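Local coordinates for conserved hypothetical protein, putative anti-sigma factor (Parabacteroides distasonis, PDB 4M0N) that probably acts as a membrane-bound FecR-family anti-sigma factor that antagonises its sigma factor, and is represented here by its FecR domain and C-terminal FecR domain, at residues Asp58-Met64 / Lys78-Thr84; Phe70-Glu76 / Val91-Phe96; Gly158-Phe162 / Leu174-Tyr178; Tyr161-Ile167 / Asp192-His198. The protein carries 1 engineered substitution. One frame throughout, in Å; residues are numbered along the deposited sequence.

Contact 1. Residues Asp58-Met64 / Lys78-Thr84; sequences DIRLVEM and KPFIVRT
Arg60 lays its guanidinium along the start of the neighbouring strand, one face over Phe80 CB, while NE and NH2 both donate to Lys78 O, at 2.9 and 2.8 Å. Its m, t, m, 164° rotamer brings the group there, and NH1 goes on to a salt bridge with Asp37. Strands 60-64 and 80-83 run parallel, their axes 4.6 Å apart and 16° from parallel, both in extended beta conformation. The register pairs Arg60 with Phe80, Leu61 with Ile81, Val62 with Val82 and Glu63 with Arg83. A zigzag ladder fixes it: Arg60 N to Pro79 O 2.8 Å, Ile81 N to Arg60 O 2.8 Å, Val62 N to Ile81 O 2.9 Å, Arg83 N to Val62 O 2.8 Å, Met64 N to Arg83 O 3.0 Å. These neighbours form the one parallel pairing of the mixed seven-stranded sheet in the FecR domain, and strand 67-72, which lies between them in the chain, belongs to the other sheet. Val62, Phe80 and Val82 face that second sheet; Val62 CG2 lies 4.0 Å from Phe80 CE1 and 4.1 Å from Val82 CG2. On the other face Leu61 CD1 meets Ile81 CG2 at 3.7 Å and also lies over one face of the Arg83 guanidinium. Water 1 bridges Glu63 OE2 (2.7 Å) and Arg83 NH1 (2.9 Å), while Glu63 also pairs with Arg50 and Arg83 with Asp88.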
# COMPACT_ATOMS: atom_id res chain seq x y z
N ASP A 58 14.44 22.83 -6.17
CA ASP A 58 14.09 23.29 -4.82
C ASP A 58 13.17 22.30 -4.08
O ASP A 58 12.77 22.54 -2.93
CB ASP A 58 13.40 24.66 -4.87
CG ASP A 58 12.10 24.64 -5.67
OD1 ASP A 58 12.11 24.12 -6.81
OD2 ASP A 58 11.08 25.15 -5.17
N ILE A 59 12.80 21.21 -4.74
CA ILE A 59 12.02 20.17 -4.09
C ILE A 59 12.72 18.86 -4.36
O ILE A 59 13.45 18.72 -5.35
CB ILE A 59 10.56 20.12 -4.60
CG1 ILE A 59 10.52 19.86 -6.10
CG2 ILE A 59 9.85 21.43 -4.30
CD1 ILE A 59 9.15 19.46 -6.62
N ARG A 60 12.53 17.92 -3.45
CA ARG A 60 12.99 16.57 -3.66
C ARG A 60 11.78 15.78 -4.15
O ARG A 60 10.96 15.37 -3.34
CB ARG A 60 13.48 16.00 -2.33
CG ARG A 60 14.72 16.69 -1.81
CD ARG A 60 15.08 16.19 -0.41
NE ARG A 60 14.18 16.72 0.59
CZ ARG A 60 14.04 16.23 1.83
NH1 ARG A 60 14.73 15.18 2.23
NH2 ARG A 60 13.23 16.83 2.69
N LEU A 61 11.68 15.56 -5.46
CA LEU A 61 10.50 14.93 -6.07
C LEU A 61 10.76 13.51 -6.54
O LEU A 61 11.72 13.27 -7.26
CB LEU A 61 10.04 15.75 -7.27
CG LEU A 61 8.85 15.19 -8.06
CD1 LEU A 61 7.59 15.35 -7.24
CD2 LEU A 61 8.75 15.95 -9.37
N VAL A 62 9.89 12.59 -6.15
CA VAL A 62 9.87 11.24 -6.70
C VAL A 62 8.44 10.94 -7.17
O VAL A 62 7.46 11.58 -6.73
CB VAL A 62 10.44 10.18 -5.74
CG1 VAL A 62 11.83 10.59 -5.24
CG2 VAL A 62 9.50 9.90 -4.57
N GLU A 63 8.34 10.03 -8.14
CA GLU A 63 7.05 9.57 -8.66
C GLU A 63 6.94 8.11 -8.35
O GLU A 63 7.91 7.36 -8.47
CB GLU A 63 6.92 9.79 -10.17
CG GLU A 63 6.77 11.25 -10.59
CD GLU A 63 6.67 11.42 -12.10
OE1 GLU A 63 6.99 10.48 -12.84
OE2 GLU A 63 6.31 12.52 -12.54
N MET A 64 5.76 7.68 -7.91
CA MET A 64 5.59 6.32 -7.53
C MET A 64 4.20 5.82 -7.85
O MET A 64 3.23 6.56 -7.76
CB MET A 64 5.88 6.19 -6.02
CG MET A 64 5.95 4.76 -5.55
SD MET A 64 4.41 4.04 -4.95
CE MET A 64 4.14 5.09 -3.52
N LYS A 78 13.82 22.15 1.83
CA LYS A 78 13.64 21.41 0.60
C LYS A 78 12.58 20.33 0.82
O LYS A 78 12.88 19.23 1.26
CB LYS A 78 14.98 20.78 0.19
CG LYS A 78 15.20 20.67 -1.31
CD LYS A 78 16.65 20.29 -1.59
CE LYS A 78 16.85 19.78 -3.00
NZ LYS A 78 18.25 19.35 -3.24
N PRO A 79 11.31 20.67 0.58
CA PRO A 79 10.27 19.68 0.79
C PRO A 79 10.49 18.46 -0.07
O PRO A 79 11.07 18.55 -1.17
CB PRO A 79 9.00 20.40 0.35
CG PRO A 79 9.31 21.86 0.48
CD PRO A 79 10.77 21.97 0.14
N PHE A 80 10.04 17.32 0.43
CA PHE A 80 10.09 16.05 -0.29
C PHE A 80 8.68 15.77 -0.76
O PHE A 80 7.76 15.85 0.04
CB PHE A 80 10.53 14.96 0.68
CG PHE A 80 10.85 13.66 0.02
CD1 PHE A 80 9.83 12.76 -0.33
CD2 PHE A 80 12.17 13.30 -0.22
CE1 PHE A 80 10.15 11.55 -0.94
CE2 PHE A 80 12.48 12.10 -0.84
CZ PHE A 80 11.48 11.22 -1.19
N ILE A 81 8.51 15.45 -2.04
CA ILE A 81 7.19 15.15 -2.58
C ILE A 81 7.15 13.77 -3.20
O ILE A 81 7.94 13.43 -4.11
CB ILE A 81 6.76 16.20 -3.61
CG1 ILE A 81 6.65 17.57 -2.96
CG2 ILE A 81 5.44 15.76 -4.25
CD1 ILE A 81 6.23 18.68 -3.90
N VAL A 82 6.23 12.95 -2.71
CA VAL A 82 5.94 11.69 -3.38
C VAL A 82 4.72 11.97 -4.27
O VAL A 82 3.63 12.24 -3.77
CB VAL A 82 5.62 10.56 -2.40
CG1 VAL A 82 5.20 9.31 -3.20
CG2 VAL A 82 6.80 10.29 -1.49
N ARG A 83 4.93 11.92 -5.57
CA ARG A 83 3.89 12.20 -6.54
C ARG A 83 3.30 10.92 -7.06
O ARG A 83 3.97 10.10 -7.72
CB ARG A 83 4.44 13.03 -7.71
CG ARG A 83 3.45 13.27 -8.84
CD ARG A 83 3.85 14.52 -9.61
NE ARG A 83 3.73 15.69 -8.77
CZ ARG A 83 4.37 16.84 -8.96
NH1 ARG A 83 5.16 17.02 -10.02
NH2 ARG A 83 4.18 17.84 -8.10
N THR A 84 2.03 10.75 -6.73
CA THR A 84 1.23 9.69 -7.26
C THR A 84 0.14 10.27 -8.14
O THR A 84 -0.14 11.47 -8.14
CB THR A 84 0.58 8.86 -6.16
OG1 THR A 84 -0.48 9.62 -5.56
CG2 THR A 84 1.58 8.43 -5.13
O HOH W 1 6.33 15.19 -11.89

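Contact 2. Residues Phe70-Glu76 / Val91-Phe96; sequences FNVMRDE and VLGASF. Engineered in segment 91-96: Ala94 (natural residue Thr).
The hollow over the Phe96 ring is filled by Phe70: its CB sits over the ring face, 4.0 Å from the centroid and 22° off the normal. The two aromatic planes are 15° apart, but with centroids 5.4 Å apart the rings are slid past each other and barely overlap. Phe96 takes chi1 p and Phe70 chi1 m. Beside them Val72, with chi1 t, wedges between two neighbours, CG2 3.8 Å from Phe96 CE1 and CG1 3.8 Å from Val91 CG2. Strands 70-72 and 94-96 are antiparallel (177°), with axes 4.7 Å apart. Phe70 and Phe96 form a hydrogen-bonded pair, Phe70 N to Phe96 O 2.8 Å and Phe96 N to Phe70 O 2.9 Å; Asn71 and Ser95 form a non-hydrogen-bonded pair, CA atoms 4.1 Å apart. Val72 N reaches Ala94 O at 2.9 Å. This is the centre of the antiparallel seven-stranded sheet of the FecR domain, whose Phe70 and Val72 face packs on Phe80 of the other sheet. Ala94, an engineered substitution, points to that same face. Farther along, Arg74 lies close against Gly93, CA to CA 3.9 Å, where a beta carbon on Gly93 would clash with Arg74 CB. Leu92 fills the bend beyond, its CD2 3.8 Å from Glu76 O and its CD1 4.1 Å from Glu76 CG, while Asp75 N donates to Leu92 O at 3.0 Å. Arg74 NH2 folds back to a salt bridge with Glu76 OE2, 3.0 Å.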
# COMPACT_ATOMS: atom_id res chain seq x y z
N PHE A 70 8.36 5.50 3.07
CA PHE A 70 9.38 6.51 3.02
C PHE A 70 9.81 6.96 4.42
O PHE A 70 8.96 7.28 5.25
CB PHE A 70 8.83 7.73 2.30
CG PHE A 70 8.48 7.47 0.88
CD1 PHE A 70 7.26 6.91 0.56
CD2 PHE A 70 9.37 7.79 -0.13
CE1 PHE A 70 6.95 6.64 -0.75
CE2 PHE A 70 9.08 7.53 -1.44
CZ PHE A 70 7.86 6.94 -1.75
N ASN A 71 11.11 6.96 4.69
CA ASN A 71 11.62 7.60 5.89
C ASN A 71 12.45 8.77 5.41
O ASN A 71 13.62 8.61 5.06
CB ASN A 71 12.43 6.62 6.72
CG ASN A 71 12.86 7.20 8.05
OD1 ASN A 71 12.82 8.39 8.25
ND2 ASN A 71 13.31 6.35 8.94
N VAL A 72 11.80 9.93 5.35
CA VAL A 72 12.39 11.11 4.74
C VAL A 72 13.30 11.89 5.66
O VAL A 72 12.88 12.35 6.71
CB VAL A 72 11.31 12.05 4.16
CG1 VAL A 72 11.95 13.33 3.60
CG2 VAL A 72 10.54 11.33 3.07
N MET A 73 14.55 12.05 5.22
CA MET A 73 15.53 12.89 5.86
C MET A 73 15.07 14.35 5.93
O MET A 73 14.69 14.93 4.93
CB MET A 73 16.84 12.78 5.09
CG MET A 73 17.69 11.58 5.49
SD MET A 73 18.56 11.81 7.07
CE MET A 73 18.97 13.53 7.00
N ARG A 74 15.12 14.93 7.13
CA ARG A 74 14.57 16.24 7.34
C ARG A 74 15.42 17.24 6.59
O ARG A 74 16.64 17.28 6.74
CB ARG A 74 14.49 16.62 8.82
CG ARG A 74 13.76 17.94 9.04
CD ARG A 74 13.52 18.25 10.50
NE ARG A 74 12.58 19.36 10.62
CZ ARG A 74 11.25 19.25 10.56
NH1 ARG A 74 10.66 18.07 10.43
NH2 ARG A 74 10.50 20.34 10.66
N ASP A 75 14.76 17.97 5.71
CA ASP A 75 15.30 19.17 5.12
C ASP A 75 14.15 20.17 5.05
O ASP A 75 13.31 20.11 4.15
CB ASP A 75 15.89 18.89 3.74
CG ASP A 75 16.72 20.04 3.22
OD1 ASP A 75 16.43 21.20 3.57
OD2 ASP A 75 17.65 19.79 2.43
N GLU A 76 14.08 21.06 6.04
CA GLU A 76 13.04 22.10 6.06
C GLU A 76 13.14 23.00 4.82
O GLU A 76 12.13 23.49 4.31
CB GLU A 76 13.13 22.95 7.33
CG GLU A 76 12.74 22.23 8.61
CD GLU A 76 12.81 23.14 9.84
OE1 GLU A 76 13.65 24.06 9.87
OE2 GLU A 76 12.02 22.92 10.79
N VAL A 91 6.31 16.44 2.52
CA VAL A 91 6.80 16.49 3.86
C VAL A 91 8.08 17.32 3.92
O VAL A 91 8.73 17.55 2.89
CB VAL A 91 7.08 15.11 4.49
CG1 VAL A 91 5.87 14.17 4.37
CG2 VAL A 91 8.33 14.46 3.92
N LEU A 92 8.47 17.71 5.13
CA LEU A 92 9.82 18.20 5.35
C LEU A 92 10.72 17.12 5.93
O LEU A 92 11.89 17.00 5.59
CB LEU A 92 9.79 19.40 6.29
CG LEU A 92 8.87 20.55 5.89
CD1 LEU A 92 9.01 21.65 6.93
CD2 LEU A 92 9.21 21.09 4.51
N GLY A 93 10.15 16.33 6.83
CA GLY A 93 10.85 15.22 7.46
C GLY A 93 9.76 14.43 8.12
O GLY A 93 9.07 14.95 8.97
N ALA A 94 9.54 13.20 7.68
CA ALA A 94 8.49 12.34 8.22
C ALA A 94 8.70 10.93 7.72
O ALA A 94 9.44 10.74 6.75
CB ALA A 94 7.13 12.82 7.76
N SER A 95 8.10 9.95 8.36
CA SER A 95 8.09 8.61 7.79
C SER A 95 6.65 8.20 7.63
O SER A 95 5.81 8.41 8.50
CB SER A 95 8.91 7.58 8.58
OG SER A 95 8.36 7.25 9.86
N PHE A 96 6.37 7.63 6.47
CA PHE A 96 4.98 7.39 6.09
C PHE A 96 4.90 6.37 4.98
O PHE A 96 5.85 6.21 4.18
CB PHE A 96 4.32 8.68 5.65
CG PHE A 96 5.06 9.37 4.53
CD1 PHE A 96 6.16 10.17 4.80
CD2 PHE A 96 4.66 9.21 3.22
CE1 PHE A 96 6.87 10.77 3.76
CE2 PHE A 96 5.39 9.78 2.17
CZ PHE A 96 6.48 10.59 2.46
O HOH W 2 7.76 16.40 10.66

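Contact 3. Residues Gly158-Phe162 / Leu174-Tyr178; sequences GGLYF and LERMY
Apolar packing of a strand against the end of the helix that follows it makes this contact, in the C-terminal FecR domain. Strand 159-162 and helix segment 174-178 run antiparallel (173°), with axes 11.1 Å apart, so side chains span the gap and no hydrogen bond crosses it. Leu160, rotamer m, t, projects toward the helix and makes most of the contact: CD1 touches Leu174 CD2 at 3.6 Å, and CD2 touches Met177 CE at 3.4 Å. Met177, extended as t, t before chi3 m, brings that methyl to 3.7 Å from Gly159 O as well. The layering, one helix face on a two-stranded antiparallel sheet, is a helix-on-sheet packing in which helix 203-214 joins the same core, through Val206 on Leu160 and Leu207 on Leu174. Leu174 CD2 also approaches the edge of the Phe162 ring, 4.4 Å from CZ. The Tyr178 ring turns its edge to Leu160, CE2 lying 4.3 Å from CD1, while its hydroxyl bonds to Lys201 O. Gly158, in the loop just before the strand, has phi 83°, a value that favours glycine.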
# COMPACT_ATOMS: atom_id res chain seq x y z
N GLY A 158 7.13 -8.67 6.38
CA GLY A 158 6.37 -9.80 5.87
C GLY A 158 5.02 -10.02 6.52
O GLY A 158 4.44 -11.10 6.41
N GLY A 159 4.51 -9.01 7.21
CA GLY A 159 3.18 -9.09 7.75
C GLY A 159 2.09 -8.62 6.79
O GLY A 159 2.34 -7.91 5.81
N LEU A 160 0.89 -9.08 7.07
CA LEU A 160 -0.35 -8.60 6.49
C LEU A 160 -1.19 -8.04 7.61
O LEU A 160 -1.21 -8.58 8.70
CB LEU A 160 -1.12 -9.75 5.83
CG LEU A 160 -0.46 -10.38 4.62
CD1 LEU A 160 -1.14 -11.70 4.26
CD2 LEU A 160 -0.48 -9.43 3.43
N TYR A 161 -1.86 -6.92 7.34
CA TYR A 161 -2.76 -6.34 8.32
C TYR A 161 -4.05 -5.95 7.61
O TYR A 161 -4.02 -5.15 6.66
CB TYR A 161 -2.10 -5.11 8.94
CG TYR A 161 -3.02 -4.29 9.82
CD1 TYR A 161 -3.73 -4.87 10.87
CD2 TYR A 161 -3.18 -2.93 9.60
CE1 TYR A 161 -4.56 -4.10 11.67
CE2 TYR A 161 -4.00 -2.16 10.40
CZ TYR A 161 -4.68 -2.74 11.44
OH TYR A 161 -5.51 -1.99 12.23
N PHE A 162 -5.15 -6.50 8.09
CA PHE A 162 -6.47 -6.18 7.54
C PHE A 162 -7.32 -5.65 8.66
O PHE A 162 -7.38 -6.22 9.73
CB PHE A 162 -7.11 -7.40 6.88
CG PHE A 162 -6.22 -8.08 5.86
CD1 PHE A 162 -5.65 -7.36 4.81
CD2 PHE A 162 -5.95 -9.43 5.96
CE1 PHE A 162 -4.84 -7.98 3.88
CE2 PHE A 162 -5.13 -10.05 5.03
CZ PHE A 162 -4.58 -9.33 3.99
N LEU A 174 -2.69 -10.23 -1.55
CA LEU A 174 -2.19 -11.60 -1.56
C LEU A 174 -1.52 -11.96 -2.87
O LEU A 174 -0.41 -12.54 -2.88
CB LEU A 174 -3.31 -12.60 -1.25
CG LEU A 174 -4.02 -12.47 0.11
CD1 LEU A 174 -5.05 -13.58 0.25
CD2 LEU A 174 -3.07 -12.46 1.29
N GLU A 175 -2.16 -11.61 -3.98
CA GLU A 175 -1.56 -11.87 -5.28
C GLU A 175 -0.17 -11.26 -5.41
O GLU A 175 0.78 -11.89 -5.89
CB GLU A 175 -2.42 -11.33 -6.42
CG GLU A 175 -3.75 -12.01 -6.61
CD GLU A 175 -4.45 -11.48 -7.84
OE1 GLU A 175 -4.85 -10.30 -7.81
OE2 GLU A 175 -4.59 -12.25 -8.80
N ARG A 176 -0.04 -10.02 -4.95
CA ARG A 176 1.23 -9.33 -5.02
C ARG A 176 2.30 -9.88 -4.07
O ARG A 176 3.47 -10.00 -4.43
CB ARG A 176 1.01 -7.85 -4.75
CG ARG A 176 0.30 -7.17 -5.89
CD ARG A 176 0.31 -5.66 -5.72
NE ARG A 176 -0.54 -5.26 -4.61
CZ ARG A 176 -1.75 -4.70 -4.72
NH1 ARG A 176 -2.29 -4.46 -5.89
NH2 ARG A 176 -2.44 -4.39 -3.62
N MET A 177 1.88 -10.21 -2.85
CA MET A 177 2.81 -10.76 -1.86
C MET A 177 3.35 -12.10 -2.24
O MET A 177 4.55 -12.33 -2.11
CB MET A 177 2.14 -10.91 -0.49
CG MET A 177 3.03 -11.59 0.55
SD MET A 177 2.43 -11.34 2.24
CE MET A 177 2.79 -9.61 2.60
N TYR A 178 2.45 -13.00 -2.65
CA TYR A 178 2.78 -14.39 -2.88
C TYR A 178 3.06 -14.74 -4.33
O TYR A 178 3.41 -15.88 -4.64
CB TYR A 178 1.67 -15.28 -2.30
CG TYR A 178 1.56 -15.12 -0.79
CD1 TYR A 178 2.46 -15.73 0.07
CD2 TYR A 178 0.57 -14.33 -0.23
CE1 TYR A 178 2.36 -15.57 1.45
CE2 TYR A 178 0.46 -14.18 1.14
CZ TYR A 178 1.35 -14.82 1.98
OH TYR A 178 1.24 -14.67 3.36

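Contact 4. Residues Tyr161-Ile167 / Asp192-His198; sequences YFNRTPI and DYIYGEH
A G1 beta bulge interrupts the antiparallel pairing of strands 159-166 and 193-199 in the C-terminal FecR domain: Arg164 and Thr165 both face Ile194, and the register shifts by one. Before it, Phe162 and Gly196 form a hydrogen-bonded pair, Phe162 N to Gly196 O 2.8 Å and Gly196 N to Phe162 O 2.9 Å; Tyr161 and Glu197 pair without hydrogen bonds. After it, Thr165 N donates to Ile194 O at 2.9 Å and Ile194 N to Thr165 O at 2.6 Å. Arg164, at phi/psi 50/42°, puts its own N 2.9 Å from Ile194 O, but the angle is too poor for a hydrogen bond. Inside the corner, Asn163 N is satisfied by Thr165 OG1 at 3.1 Å. Pro166 stands at the N-cap of helix 167-178, and Ile167 N, in the first turn, donates to Asp192 O at 3.0 Å. Gly196, at phi 144°, has a backbone that calls for glycine. Phe162 CD2 meets Ile194 CG2 at 3.7 Å, on the face covered by the helices. The polar ends find partners beyond the two strands: Tyr161 OH and Asn163 ND2 make hydrogen bonds to Glu147, while Glu197 forms a salt bridge with Lys151 and Asp192 one with Lys229. Arg164 lies flat on Tyr193 in a cation-pi stack, its CZ 4.0 Å from the ring centroid and 23° off the normal.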
# COMPACT_ATOMS: atom_id res chain seq x y z
N TYR A 161 -1.86 -6.92 7.34
CA TYR A 161 -2.76 -6.34 8.32
C TYR A 161 -4.05 -5.95 7.61
O TYR A 161 -4.02 -5.15 6.66
CB TYR A 161 -2.10 -5.11 8.94
CG TYR A 161 -3.02 -4.29 9.82
CD1 TYR A 161 -3.73 -4.87 10.87
CD2 TYR A 161 -3.18 -2.93 9.60
CE1 TYR A 161 -4.56 -4.10 11.67
CE2 TYR A 161 -4.00 -2.16 10.40
CZ TYR A 161 -4.68 -2.74 11.44
OH TYR A 161 -5.51 -1.99 12.23
N PHE A 162 -5.15 -6.50 8.09
CA PHE A 162 -6.47 -6.18 7.54
C PHE A 162 -7.32 -5.65 8.66
O PHE A 162 -7.38 -6.22 9.73
CB PHE A 162 -7.11 -7.40 6.88
CG PHE A 162 -6.22 -8.08 5.86
CD1 PHE A 162 -5.65 -7.36 4.81
CD2 PHE A 162 -5.95 -9.43 5.96
CE1 PHE A 162 -4.84 -7.98 3.88
CE2 PHE A 162 -5.13 -10.05 5.03
CZ PHE A 162 -4.58 -9.33 3.99
N ASN A 163 -7.93 -4.51 8.41
CA ASN A 163 -8.84 -3.92 9.37
C ASN A 163 -10.05 -3.47 8.59
O ASN A 163 -10.04 -2.41 7.98
CB ASN A 163 -8.18 -2.77 10.10
CG ASN A 163 -9.10 -2.11 11.12
OD1 ASN A 163 -10.07 -2.71 11.60
ND2 ASN A 163 -8.78 -0.87 11.48
N ARG A 164 -11.10 -4.30 8.60
CA ARG A 164 -12.28 -4.06 7.77
C ARG A 164 -11.87 -3.80 6.33
O ARG A 164 -12.38 -2.90 5.63
CB ARG A 164 -13.13 -2.91 8.33
CG ARG A 164 -14.58 -2.96 7.86
CD ARG A 164 -15.47 -1.97 8.60
NE ARG A 164 -16.88 -2.28 8.33
CZ ARG A 164 -17.53 -1.99 7.21
NH1 ARG A 164 -16.92 -1.35 6.21
NH2 ARG A 164 -18.81 -2.34 7.08
N THR A 165 -10.92 -4.60 5.87
CA THR A 165 -10.42 -4.47 4.52
C THR A 165 -11.33 -5.23 3.59
O THR A 165 -11.66 -6.38 3.86
CB THR A 165 -8.99 -5.05 4.41
OG1 THR A 165 -8.16 -4.37 5.35
CG2 THR A 165 -8.44 -4.87 3.02
N PRO A 166 -11.75 -4.60 2.47
CA PRO A 166 -12.58 -5.35 1.54
C PRO A 166 -11.83 -6.56 0.96
O PRO A 166 -10.65 -6.45 0.65
CB PRO A 166 -12.87 -4.34 0.44
CG PRO A 166 -12.71 -3.01 1.09
CD PRO A 166 -11.60 -3.19 2.07
N ILE A 167 -12.54 -7.68 0.81
CA ILE A 167 -11.96 -8.92 0.27
C ILE A 167 -11.29 -8.69 -1.10
O ILE A 167 -10.23 -9.25 -1.35
CB ILE A 167 -12.99 -10.09 0.26
CG1 ILE A 167 -12.34 -11.42 -0.17
CG2 ILE A 167 -14.19 -9.79 -0.63
CD1 ILE A 167 -11.21 -11.89 0.71
N ASP A 192 -17.47 -9.18 1.62
CA ASP A 192 -16.86 -9.37 2.93
C ASP A 192 -15.81 -8.30 3.26
O ASP A 192 -15.15 -7.75 2.37
CB ASP A 192 -16.21 -10.74 3.03
CG ASP A 192 -17.13 -11.86 2.57
OD1 ASP A 192 -17.37 -11.97 1.35
OD2 ASP A 192 -17.59 -12.63 3.44
N TYR A 193 -15.69 -8.01 4.55
CA TYR A 193 -14.62 -7.17 5.05
C TYR A 193 -13.75 -8.03 5.97
O TYR A 193 -14.27 -8.79 6.80
CB TYR A 193 -15.20 -5.96 5.79
CG TYR A 193 -15.95 -5.03 4.87
CD1 TYR A 193 -15.27 -4.27 3.94
CD2 TYR A 193 -17.35 -4.92 4.94
CE1 TYR A 193 -15.95 -3.42 3.08
CE2 TYR A 193 -18.03 -4.07 4.08
CZ TYR A 193 -17.33 -3.32 3.16
OH TYR A 193 -17.97 -2.46 2.30
N ILE A 194 -12.44 -7.92 5.81
CA ILE A 194 -11.51 -8.79 6.50
C ILE A 194 -10.78 -8.09 7.63
O ILE A 194 -10.38 -6.91 7.51
CB ILE A 194 -10.48 -9.38 5.51
CG1 ILE A 194 -11.18 -10.01 4.30
CG2 ILE A 194 -9.55 -10.36 6.21
CD1 ILE A 194 -12.11 -11.16 4.61
N TYR A 195 -10.62 -8.82 8.72
CA TYR A 195 -9.86 -8.37 9.88
C TYR A 195 -8.78 -9.39 10.20
O TYR A 195 -9.00 -10.60 10.06
CB TYR A 195 -10.78 -8.24 11.11
CG TYR A 195 -11.90 -7.24 10.96
CD1 TYR A 195 -13.06 -7.56 10.25
CD2 TYR A 195 -11.80 -5.97 11.52
CE1 TYR A 195 -14.09 -6.65 10.11
CE2 TYR A 195 -12.83 -5.05 11.39
CZ TYR A 195 -13.96 -5.38 10.68
OH TYR A 195 -14.98 -4.45 10.56
N GLY A 196 -7.63 -8.91 10.65
CA GLY A 196 -6.59 -9.80 11.17
C GLY A 196 -5.19 -9.35 10.85
O GLY A 196 -4.97 -8.49 10.01
N GLU A 197 -4.24 -9.93 11.57
CA GLU A 197 -2.82 -9.69 11.39
C GLU A 197 -2.19 -11.04 11.21
O GLU A 197 -2.47 -11.95 11.98
CB GLU A 197 -2.20 -9.04 12.63
CG GLU A 197 -2.65 -7.62 12.89
CD GLU A 197 -2.14 -7.13 14.22
OE1 GLU A 197 -0.91 -7.09 14.39
OE2 GLU A 197 -2.98 -6.83 15.10
N HIS A 198 -1.33 -11.14 10.21
CA HIS A 198 -0.69 -12.40 9.86
C HIS A 198 0.78 -12.14 9.67
O HIS A 198 1.15 -11.36 8.82
CB HIS A 198 -1.30 -12.95 8.57
CG HIS A 198 -2.79 -13.08 8.61
ND1 HIS A 198 -3.42 -14.17 9.17
CD2 HIS A 198 -3.77 -12.27 8.15
CE1 HIS A 198 -4.73 -14.01 9.07
NE2 HIS A 198 -4.97 -12.87 8.46

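How the contacts relate
Contacts 1 and 2 belong to the FecR domain and contacts 3 and 4 to the C-terminal FecR domain, with the two pairs on opposite sides of the chain's centre. The segments of contacts 1 and 2 alternate along the chain, and their centres are 10 Å apart; Arg60 NH1 reaches Met73 O (2.7 Å), Phe80 N reaches Val91 O (2.8 Å), and Val82 CG2 packs on Phe70 CZ (3.5 Å) between the sheets. Contacts 3 and 4 share Tyr161 and Phe162, so one strand meets a helix and a second strand. Contacts 1 and 3 are about 11 Å apart at their nearest atoms. A bound magnesium ion lies about 9 Å from the Met64 side chain and about 13 Å from that of Met177.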